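Local coordinates for walker-Type ATPase (Pyrococcus abyssi, PDB 2QEN), which is of unknown cellular function but, as a Walker-type P-loop protein seen with ADP and magnesium, probably binds and hydrolyses ATP, at residues A[210-215]-A[229-234]; A[217-222]-A[248-253]; A[264-269]-A[345-350]. The protein carries 1 engineered substitution. All coordinates share one frame; numbering follows the deposited sequence.

Contact 1 of 3, residues A[210-215]-A[229-234]; sequences EFLKRG and EEAVEL. With ADP (adenosine-5'-diphosphate), chain C.
Leu212 meets Ala231 and Val232 where helix 225-235 passes helix 205-217, in the helical part that follows the parallel nucleotide-binding sheet; the placement is consistent with the helical lid of AAA+-like P-loop ATPases. The apolar contact is small and rests on one methyl. Leu212 CD1 sits 3.9 Å from Ala231 CB, and the same CD1 lies 3.9 Å from CG2 of Val232. It can serve both because Leu212 is stretched beyond CG: with chi2 at -176°, CD1 continues the line away from CA and becomes the foremost atom of the side chain. Leu212 and Val232 pass alongside each other in opposite directions, while Ala231 offers only its CB. The helices stay well apart here, 8.7 Å between CA of Leu212 and CA of Val232, and the larger residues close the packing: Phe245 of helix 239-252 touches both Leu212 and Ala231, Phe3 covers Leu212 and Phe255 reaches Ala231. The touching side chains are buried and wholly hydrocarbon, so the join has no polar atom to satisfy.

The aromatic contact belongs to the preceding residue, Phe211, and faces the nucleotide. Phe211 has CG anti to its backbone N (chi1 -175°), which carries the ring off toward the ADP. Phe15, which also binds ADP, and Phe203 pack on Phe211 as well, Phe15 edge-to-face. Against the base, Phe211 presents an edge rather than a face, and the two planes are steeply inclined. CZ of Phe211 is 3.8 Å from ADP N3, and CE2 of Phe211 stands almost straight above the adenine at C2 of ADP, 3.5 Å away.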
loop_
_atom_site.group_PDB
_atom_site.type_symbol
_atom_site.label_atom_id
_atom_site.label_comp_id
_atom_site.label_asym_id
_atom_site.label_seq_id
_atom_site.Cartn_x
_atom_site.Cartn_y
_atom_site.Cartn_z
ATOM N N GLU A 210 -22.353 1.737 -6.549
ATOM C CA GLU A 210 -22.770 0.465 -5.951
ATOM C C GLU A 210 -22.199 0.181 -4.547
ATOM O O GLU A 210 -22.897 -0.389 -3.686
ATOM C CB GLU A 210 -22.445 -0.695 -6.897
ATOM C CG GLU A 210 -23.349 -1.889 -6.707
ATOM C CD GLU A 210 -24.793 -1.484 -6.450
ATOM O OE1 GLU A 210 -25.476 -1.067 -7.421
ATOM O OE2 GLU A 210 -25.221 -1.573 -5.264
ATOM N N PHE A 211 -20.942 0.576 -4.341
ATOM C CA PHE A 211 -20.269 0.498 -3.045
ATOM C C PHE A 211 -21.064 1.268 -1.992
ATOM O O PHE A 211 -21.453 0.701 -0.973
ATOM C CB PHE A 211 -18.837 1.052 -3.182
ATOM C CG PHE A 211 -17.992 0.917 -1.946
ATOM C CD1 PHE A 211 -18.077 1.859 -0.906
ATOM C CD2 PHE A 211 -17.070 -0.125 -1.834
ATOM C CE1 PHE A 211 -17.288 1.739 0.244
ATOM C CE2 PHE A 211 -16.279 -0.246 -0.704
ATOM C CZ PHE A 211 -16.390 0.700 0.345
ATOM N N LEU A 212 -21.318 2.548 -2.258
ATOM C CA LEU A 212 -22.104 3.400 -1.370
ATOM C C LEU A 212 -23.527 2.890 -1.153
ATOM O O LEU A 212 -24.022 2.864 -0.023
ATOM C CB LEU A 212 -22.147 4.842 -1.904
ATOM C CG LEU A 212 -20.846 5.643 -1.759
ATOM C CD1 LEU A 212 -21.052 7.083 -2.243
ATOM C CD2 LEU A 212 -20.308 5.608 -0.291
ATOM N N LYS A 213 -24.171 2.481 -2.240
ATOM C CA LYS A 213 -25.504 1.888 -2.189
ATOM C C LYS A 213 -25.584 0.696 -1.244
ATOM O O LYS A 213 -26.487 0.638 -0.416
ATOM C CB LYS A 213 -25.967 1.500 -3.595
ATOM C CG LYS A 213 -26.520 2.678 -4.384
ATOM C CD LYS A 213 -26.962 2.296 -5.806
ATOM C CE LYS A 213 -28.081 1.266 -5.813
ATOM N NZ LYS A 213 -29.198 1.669 -4.904
ATOM N N ARG A 214 -24.642 -0.242 -1.364
ATOM C CA ARG A 214 -24.573 -1.404 -0.470
ATOM C C ARG A 214 -24.402 -0.972 0.996
ATOM O O ARG A 214 -25.122 -1.458 1.874
ATOM C CB ARG A 214 -23.451 -2.372 -0.893
ATOM C CG ARG A 214 -23.461 -3.692 -0.148
ATOM C CD ARG A 214 -22.382 -4.659 -0.646
ATOM N NE ARG A 214 -22.869 -5.610 -1.656
ATOM C CZ ARG A 214 -22.117 -6.559 -2.219
ATOM N NH1 ARG A 214 -20.839 -6.687 -1.876
ATOM N NH2 ARG A 214 -22.637 -7.387 -3.125
ATOM N N GLY A 215 -23.471 -0.047 1.244
ATOM C CA GLY A 215 -23.225 0.488 2.585
ATOM C C GLY A 215 -24.460 1.016 3.309
ATOM O O GLY A 215 -24.634 0.770 4.498
ATOM N N GLU A 229 -24.463 10.183 -6.193
ATOM C CA GLU A 229 -23.751 10.703 -7.368
ATOM C C GLU A 229 -22.797 11.837 -7.004
ATOM O O GLU A 229 -21.642 11.833 -7.424
ATOM C CB GLU A 229 -24.730 11.166 -8.451
ATOM C CG GLU A 229 -25.696 10.086 -8.878
ATOM C CD GLU A 229 -26.166 10.240 -10.304
ATOM O OE1 GLU A 229 -26.976 11.166 -10.573
ATOM O OE2 GLU A 229 -25.731 9.415 -11.147
ATOM N N GLU A 230 -23.282 12.797 -6.211
ATOM C CA GLU A 230 -22.448 13.910 -5.747
ATOM C C GLU A 230 -21.253 13.443 -4.887
ATOM O O GLU A 230 -20.154 13.970 -5.005
ATOM C CB GLU A 230 -23.299 14.948 -5.001
ATOM C CG GLU A 230 -22.662 16.328 -4.871
ATOM C CD GLU A 230 -22.920 17.231 -6.068
ATOM O OE1 GLU A 230 -24.069 17.714 -6.258
ATOM O OE2 GLU A 230 -21.953 17.470 -6.822
ATOM N N ALA A 231 -21.457 12.452 -4.024
ATOM C CA ALA A 231 -20.351 11.923 -3.214
ATOM C C ALA A 231 -19.258 11.282 -4.091
ATOM O O ALA A 231 -18.073 11.449 -3.835
ATOM C CB ALA A 231 -20.864 10.940 -2.184
ATOM N N VAL A 232 -19.662 10.570 -5.134
ATOM C CA VAL A 232 -18.714 9.892 -6.023
ATOM C C VAL A 232 -17.954 10.885 -6.931
ATOM O O VAL A 232 -16.783 10.683 -7.242
ATOM C CB VAL A 232 -19.419 8.774 -6.842
ATOM C CG1 VAL A 232 -18.517 8.250 -7.974
ATOM C CG2 VAL A 232 -19.862 7.646 -5.914
ATOM N N GLU A 233 -18.611 11.960 -7.332
ATOM C CA GLU A 233 -17.942 13.050 -8.041
ATOM C C GLU A 233 -16.868 13.727 -7.191
ATOM O O GLU A 233 -15.831 14.117 -7.719
ATOM C CB GLU A 233 -18.950 14.074 -8.542
ATOM C CG GLU A 233 -19.830 13.597 -9.710
ATOM C CD GLU A 233 -19.072 12.818 -10.815
ATOM O OE1 GLU A 233 -18.483 11.739 -10.517
ATOM O OE2 GLU A 233 -19.114 13.261 -11.990
ATOM N N LEU A 234 -17.104 13.866 -5.882
ATOM C CA LEU A 234 -16.061 14.379 -4.998
ATOM C C LEU A 234 -15.028 13.327 -4.586
ATOM O O LEU A 234 -13.843 13.646 -4.450
ATOM C CB LEU A 234 -16.640 15.045 -3.740
ATOM C CG LEU A 234 -17.072 16.526 -3.736
ATOM C CD1 LEU A 234 -16.357 17.365 -4.793
ATOM C CD2 LEU A 234 -18.565 16.675 -3.887
HETATM P PB ADP C . -3.923 0.654 0.995
HETATM O O1B ADP C . -4.068 0.438 -0.492
HETATM O O2B ADP C . -3.300 -0.538 1.687
HETATM O O3B ADP C . -3.291 1.957 1.409
HETATM P PA ADP C . -6.273 -0.091 2.628
HETATM O O1A ADP C . -6.401 -1.546 2.258
HETATM O O2A ADP C . -5.818 0.300 3.999
HETATM O O3A ADP C . -5.448 0.754 1.499
HETATM O "O5'" ADP C . -7.740 0.531 2.350
HETATM C "C5'" ADP C . -8.163 1.799 2.859
HETATM C "C4'" ADP C . -9.510 1.602 3.566
HETATM O "O4'" ADP C . -10.578 1.531 2.604
HETATM C "C3'" ADP C . -9.643 0.307 4.366
HETATM O "O3'" ADP C . -9.279 0.464 5.731
HETATM C "C2'" ADP C . -11.109 0.015 4.312
HETATM O "O2'" ADP C . -11.724 0.999 5.139
HETATM C "C1'" ADP C . -11.497 0.487 2.943
HETATM N N9 ADP C . -11.493 -0.497 1.837
HETATM C C8 ADP C . -10.486 -0.676 0.963
HETATM N N7 ADP C . -10.813 -1.586 0.015
HETATM C C5 ADP C . -12.062 -2.009 0.282
HETATM C C6 ADP C . -13.016 -2.965 -0.316
HETATM N N6 ADP C . -12.692 -3.670 -1.424
HETATM N N1 ADP C . -14.228 -3.106 0.278
HETATM C C2 ADP C . -14.558 -2.424 1.380
HETATM N N3 ADP C . -13.752 -1.519 1.968
HETATM C C4 ADP C . -12.511 -1.277 1.480
#

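Contact 2 of 3, residues A[217-222]-A[248-253]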
loop_
_atom_site.group_PDB
_atom_site.type_symbol
_atom_site.label_atom_id
_atom_site.label_comp_id
_atom_site.label_asym_id
_atom_site.label_seq_id
_atom_site.Cartn_x
_atom_site.Cartn_y
_atom_site.Cartn_z
ATOM N N ARG A 217 -27.681 0.320 2.289
ATOM C CA ARG A 217 -28.610 -0.808 2.292
ATOM C C ARG A 217 -28.470 -1.657 3.560
ATOM O O ARG A 217 -29.478 -2.049 4.163
ATOM C CB ARG A 217 -28.394 -1.668 1.043
ATOM C CG ARG A 217 -29.563 -2.566 0.696
ATOM C CD ARG A 217 -29.361 -3.288 -0.639
ATOM N NE ARG A 217 -29.690 -2.442 -1.794
ATOM C CZ ARG A 217 -28.805 -1.980 -2.679
ATOM N NH1 ARG A 217 -27.507 -2.277 -2.569
ATOM N NH2 ARG A 217 -29.229 -1.228 -3.690
ATOM N N GLU A 218 -27.222 -1.925 3.960
ATOM C CA GLU A 218 -26.907 -2.740 5.145
ATOM C C GLU A 218 -27.513 -2.207 6.449
ATOM O O GLU A 218 -27.697 -2.967 7.393
ATOM C CB GLU A 218 -25.383 -2.922 5.305
ATOM C CG GLU A 218 -24.720 -3.785 4.228
ATOM C CD GLU A 218 -23.196 -3.853 4.350
ATOM O OE1 GLU A 218 -22.596 -2.981 5.021
ATOM O OE2 GLU A 218 -22.592 -4.783 3.768
ATOM N N VAL A 219 -27.811 -0.911 6.506
ATOM C CA VAL A 219 -28.485 -0.322 7.677
ATOM C C VAL A 219 -29.891 0.195 7.351
ATOM O O VAL A 219 -30.399 1.099 8.025
ATOM C CB VAL A 219 -27.642 0.813 8.343
ATOM C CG1 VAL A 219 -26.347 0.248 8.962
ATOM C CG2 VAL A 219 -27.338 1.924 7.347
ATOM N N ASN A 220 -30.503 -0.375 6.313
ATOM C CA ASN A 220 -31.876 -0.043 5.890
ATOM C C ASN A 220 -32.099 1.455 5.602
ATOM O O ASN A 220 -33.227 1.954 5.606
ATOM C CB ASN A 220 -32.909 -0.611 6.889
ATOM C CG ASN A 220 -34.332 -0.689 6.311
ATOM O OD1 ASN A 220 -34.591 -0.270 5.178
ATOM N ND2 ASN A 220 -35.269 -1.231 7.106
ATOM N N LEU A 221 -31.004 2.163 5.344
ATOM C CA LEU A 221 -31.062 3.573 4.984
ATOM C C LEU A 221 -31.186 3.724 3.468
ATOM O O LEU A 221 -30.495 3.043 2.699
ATOM C CB LEU A 221 -29.833 4.315 5.519
ATOM C CG LEU A 221 -29.855 5.845 5.670
ATOM C CD1 LEU A 221 -31.035 6.328 6.500
ATOM C CD2 LEU A 221 -28.560 6.307 6.290
ATOM N N ASP A 222 -32.119 4.583 3.063
ATOM C CA ASP A 222 -32.309 4.978 1.670
ATOM C C ASP A 222 -31.739 6.386 1.495
ATOM O O ASP A 222 -32.196 7.330 2.131
ATOM C CB ASP A 222 -33.800 4.946 1.288
ATOM C CG ASP A 222 -34.324 3.521 1.039
ATOM O OD1 ASP A 222 -33.690 2.760 0.267
ATOM O OD2 ASP A 222 -35.383 3.165 1.606
ATOM N N GLU A 248 -19.541 8.835 8.203
ATOM C CA GLU A 248 -19.967 10.208 8.566
ATOM C C GLU A 248 -21.430 10.479 8.235
ATOM O O GLU A 248 -22.109 11.179 8.970
ATOM C CB GLU A 248 -19.058 11.266 7.917
ATOM C CG GLU A 248 -17.637 11.338 8.495
ATOM C CD GLU A 248 -17.629 11.496 10.018
ATOM O OE1 GLU A 248 -18.582 12.091 10.559
ATOM O OE2 GLU A 248 -16.678 11.014 10.685
ATOM N N TYR A 249 -21.921 9.884 7.150
ATOM C CA TYR A 249 -23.322 10.019 6.787
ATOM C C TYR A 249 -24.240 9.327 7.782
ATOM O O TYR A 249 -25.261 9.894 8.148
ATOM C CB TYR A 249 -23.594 9.543 5.341
ATOM C CG TYR A 249 -24.885 10.105 4.754
ATOM C CD1 TYR A 249 -26.137 9.616 5.159
ATOM C CD2 TYR A 249 -24.859 11.100 3.786
ATOM C CE1 TYR A 249 -27.335 10.131 4.626
ATOM C CE2 TYR A 249 -26.042 11.609 3.238
ATOM C CZ TYR A 249 -27.276 11.116 3.666
ATOM O OH TYR A 249 -28.445 11.625 3.139
ATOM N N LEU A 250 -23.866 8.122 8.228
ATOM C CA LEU A 250 -24.628 7.374 9.240
ATOM C C LEU A 250 -24.681 8.116 10.583
ATOM O O LEU A 250 -25.674 8.058 11.306
ATOM C CB LEU A 250 -23.999 5.985 9.465
ATOM C CG LEU A 250 -24.091 4.934 8.347
ATOM C CD1 LEU A 250 -23.755 3.543 8.889
ATOM C CD2 LEU A 250 -25.455 4.918 7.701
ATOM N N ARG A 251 -23.595 8.806 10.905
ATOM C CA ARG A 251 -23.492 9.558 12.134
ATOM C C ARG A 251 -24.191 10.935 12.078
ATOM O O ARG A 251 -24.623 11.441 13.098
ATOM C CB ARG A 251 -22.010 9.697 12.490
ATOM C CG ARG A 251 -21.423 8.373 12.963
ATOM C CD ARG A 251 -19.928 8.430 13.137
ATOM N NE ARG A 251 -19.488 7.214 13.807
ATOM C CZ ARG A 251 -18.260 6.992 14.258
ATOM N NH1 ARG A 251 -17.317 7.899 14.108
ATOM N NH2 ARG A 251 -17.989 5.852 14.872
ATOM N N ASN A 252 -24.289 11.518 10.879
ATOM C CA ASN A 252 -24.725 12.904 10.718
ATOM C C ASN A 252 -26.024 13.108 9.948
ATOM O O ASN A 252 -26.672 14.137 10.123
ATOM C CB ASN A 252 -23.602 13.722 10.074
ATOM C CG ASN A 252 -22.438 13.907 11.005
ATOM O OD1 ASN A 252 -22.477 14.773 11.870
ATOM N ND2 ASN A 252 -21.407 13.055 10.870
ATOM N N GLY A 253 -26.372 12.155 9.073
ATOM C CA GLY A 253 -27.702 12.115 8.433
ATOM C C GLY A 253 -27.933 13.137 7.333
ATOM O O GLY A 253 -29.071 13.355 6.908
#
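The ring of Tyr249 has Leu221 coming to it obliquely, CD2 of Leu221 lying 4.3 Å from Tyr249 CD1. One face carries backbone from its own helix end: Gly253 C sits 4.1 Å above the Tyr249 ring plane, displaced toward the rim. Phe216 makes an edge-to-face contact with the same ring, and the phenol oxygen is hydrogen-bonded to Glu227 OE1, so the far end of Tyr249 is held by the start of helix 225-235. The second flat group is the amide of Asn252, which folds back on its own helix: Asn252 ND2 donates to Glu248 O at 2.8 Å, with an N-H...O angle of 158°. The acceptor lies nearly in the amide plane, and the donor arrives in the carbonyl plane on a lone pair of that oxygen.

Helix 205-217 ends within the segment 217-222 in a Schellman motif. Asn220, with positive phi, is the C-prime residue; its N bonds to Arg217 O, and Leu221 N reaches back to Phe216 O. That reversal sends the chain past the last turn of helix 239-252 and turns Val219 and Leu221 toward it.

The rest of the join is methyl against methyl. Val219 and Leu250 meet tip to tip, CG2 of Val219 at 3.6 Å from Leu250 CD2. Leu221 instead slides past Leu250 in the opposite direction, and its CD2 is 3.7 Å from Leu250 CD2, which is thus gripped by both residues of the loop. CG of Leu221 stands anti to the backbone N (chi1 -161°), and this throws the isobutyl group across to the helix. Met1 touches Val219 and Leu250 from the chain start, and Phe216 backs Leu221 and Leu250.

Contact 3 of 3, residues A[264-269]-A[345-350]; sequences EVAKGL and ATVLRI
The C-terminal helix 342-348, which follows the two-stranded hairpin of strands 330-333 and 336-339, lays Val347 against Ala266 and Lys267 of the long helix 255-280. The backbones come close here, with CA of Lys267 and CA of Val347 only 5.6 Å apart, so the valine rests largely on main chain. Its CG2 lies 3.7 Å from Lys267 N, on the flank of the helix, and also faces Ala266, whose CB is 4.2 Å from Val347 CG2. The other methyl, CG1 of Val347, sits 3.9 Å from Lys267 CA and 4.0 Å from Lys267 CG. With CG1 anti to the backbone N of Val347 (chi1 168°), the two branches straddle this spot, one bearing on the Ala266-Lys267 link and the other on the root of the lysine.

The hairpin and the helices around it fit a winged helix-turn-helix domain like that at the C-terminus of MCM proteins, and this contact fastens the last helix of the chain to the long helix leading into it. Ile270 also packs on Val347. Cut back to an alanine, Val347 would lose both methyls, which is likely to leave a gap over Lys267 N and CA and to strip Ala266 CB of its neighbour CG2.

Lys267 brings only its near end into the contact. It crosses the valine at a slant through CG, then bends at chi3 (88°) and carries its amino group away. Arg349, two residues on from the valine, is held separately: its guanidinium has Ala345 O 3.7 Å above its plane, over the centre, and its NH1 is hydrogen-bonded to Ala292 O. On the neighbouring carbonyl, Arg289 NE bonds to Leu348 O.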
loop_
_atom_site.group_PDB
_atom_site.type_symbol
_atom_site.label_atom_id
_atom_site.label_comp_id
_atom_site.label_asym_id
_atom_site.label_seq_id
_atom_site.Cartn_x
_atom_site.Cartn_y
_atom_site.Cartn_z
ATOM N N GLU A 264 -12.652 17.092 6.435
ATOM C CA GLU A 264 -11.917 17.323 7.689
ATOM C C GLU A 264 -10.978 16.170 8.040
ATOM O O GLU A 264 -9.801 16.388 8.306
ATOM C CB GLU A 264 -12.892 17.509 8.861
ATOM C CG GLU A 264 -13.652 18.822 8.886
ATOM C CD GLU A 264 -14.678 18.887 10.018
ATOM O OE1 GLU A 264 -14.806 17.881 10.777
ATOM O OE2 GLU A 264 -15.344 19.945 10.156
ATOM N N VAL A 265 -11.527 14.955 8.091
ATOM C CA VAL A 265 -10.737 13.740 8.324
ATOM C C VAL A 265 -9.628 13.583 7.268
ATOM O O VAL A 265 -8.480 13.362 7.621
ATOM C CB VAL A 265 -11.632 12.466 8.446
ATOM C CG1 VAL A 265 -10.799 11.175 8.427
ATOM C CG2 VAL A 265 -12.455 12.515 9.753
ATOM N N ALA A 266 -9.974 13.712 5.987
ATOM C CA ALA A 266 -8.979 13.654 4.910
ATOM C C ALA A 266 -7.896 14.723 5.086
ATOM O O ALA A 266 -6.703 14.407 5.053
ATOM C CB ALA A 266 -9.650 13.783 3.562
ATOM N N LYS A 267 -8.309 15.975 5.300
ATOM C CA LYS A 267 -7.362 17.067 5.526
ATOM C C LYS A 267 -6.348 16.746 6.630
ATOM O O LYS A 267 -5.151 16.986 6.456
ATOM C CB LYS A 267 -8.082 18.385 5.821
ATOM C CG LYS A 267 -7.155 19.592 5.811
ATOM C CD LYS A 267 -7.891 20.921 6.002
ATOM C CE LYS A 267 -8.053 21.306 7.489
ATOM N NZ LYS A 267 -8.521 22.723 7.689
ATOM N N GLY A 268 -6.825 16.182 7.740
ATOM C CA GLY A 268 -5.966 15.845 8.877
ATOM C C GLY A 268 -4.861 14.874 8.508
ATOM O O GLY A 268 -3.681 15.140 8.732
ATOM N N LEU A 269 -5.250 13.754 7.914
ATOM C CA LEU A 269 -4.312 12.702 7.514
ATOM C C LEU A 269 -3.318 13.185 6.448
ATOM O O LEU A 269 -2.092 13.015 6.587
ATOM C CB LEU A 269 -5.086 11.470 7.023
ATOM C CG LEU A 269 -6.073 10.794 7.988
ATOM C CD1 LEU A 269 -6.946 9.782 7.247
ATOM C CD2 LEU A 269 -5.363 10.100 9.146
ATOM N N ALA A 345 -6.029 16.413 -3.961
ATOM C CA ALA A 345 -6.198 17.658 -4.701
ATOM C C ALA A 345 -7.183 18.643 -4.021
ATOM O O ALA A 345 -6.885 19.837 -3.886
ATOM C CB ALA A 345 -6.611 17.365 -6.153
ATOM N N THR A 346 -8.344 18.138 -3.591
ATOM C CA THR A 346 -9.334 18.935 -2.849
ATOM C C THR A 346 -8.734 19.565 -1.585
ATOM O O THR A 346 -8.923 20.749 -1.335
ATOM C CB THR A 346 -10.590 18.096 -2.512
ATOM O OG1 THR A 346 -11.209 17.673 -3.735
ATOM C CG2 THR A 346 -11.617 18.896 -1.689
ATOM N N VAL A 347 -7.988 18.767 -0.822
ATOM C CA VAL A 347 -7.295 19.213 0.399
ATOM C C VAL A 347 -6.200 20.260 0.122
ATOM O O VAL A 347 -6.084 21.240 0.853
ATOM C CB VAL A 347 -6.715 17.989 1.201
ATOM C CG1 VAL A 347 -5.740 18.433 2.302
ATOM C CG2 VAL A 347 -7.837 17.145 1.793
ATOM N N LEU A 348 -5.412 20.060 -0.933
ATOM C CA LEU A 348 -4.387 21.054 -1.337
ATOM C C LEU A 348 -4.940 22.410 -1.820
ATOM O O LEU A 348 -4.263 23.415 -1.709
ATOM C CB LEU A 348 -3.420 20.482 -2.383
ATOM C CG LEU A 348 -2.481 19.338 -1.982
ATOM C CD1 LEU A 348 -2.159 18.510 -3.210
ATOM C CD2 LEU A 348 -1.197 19.844 -1.309
ATOM N N ARG A 349 -6.160 22.422 -2.360
ATOM C CA ARG A 349 -6.827 23.672 -2.747
ATOM C C ARG A 349 -7.443 24.352 -1.528
ATOM O O ARG A 349 -7.941 25.472 -1.621
ATOM C CB ARG A 349 -7.909 23.422 -3.801
ATOM C CG ARG A 349 -7.377 23.117 -5.181
ATOM C CD ARG A 349 -8.497 23.130 -6.196
ATOM N NE ARG A 349 -9.392 21.979 -6.077
ATOM C CZ ARG A 349 -9.200 20.799 -6.664
ATOM N NH1 ARG A 349 -8.126 20.583 -7.424
ATOM N NH2 ARG A 349 -10.092 19.831 -6.484
ATOM N N ILE A 350 -7.388 23.632 -0.404
ATOM C CA ILE A 350 -7.809 24.027 0.951
ATOM C C ILE A 350 -9.218 23.519 1.302
ATOM O O ILE A 350 -10.234 24.073 0.875
ATOM C CB ILE A 350 -7.572 25.526 1.282
ATOM C CG1 ILE A 350 -6.068 25.837 1.273
ATOM C CG2 ILE A 350 -8.157 25.888 2.661
ATOM C CD1 ILE A 350 -5.735 27.349 1.158
ATOM O OXT ILE A 350 -9.359 22.515 2.021
#

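All three contacts are apolar across their segments, but they differ in depth. Contact 1 is buried throughout and lies next to the nucleotide; contact 2 is only partly buried, at the outer end of the same helical bundle, about 12 Å away between centres. The two share helix 205-217, contact 1 using its body and contact 2 the loop that leaves it, and a long, weak ion pair from Glu210 OE2 to Arg217 NH1 spans them. Contact 3, buried at Ala266 and Val347 with Lys267 on the exposed side, joins different elements: it ties the chain's last helix to helix 255-280. There a valine leans on backbone, whereas methyl meets methyl in contacts 1 and 2.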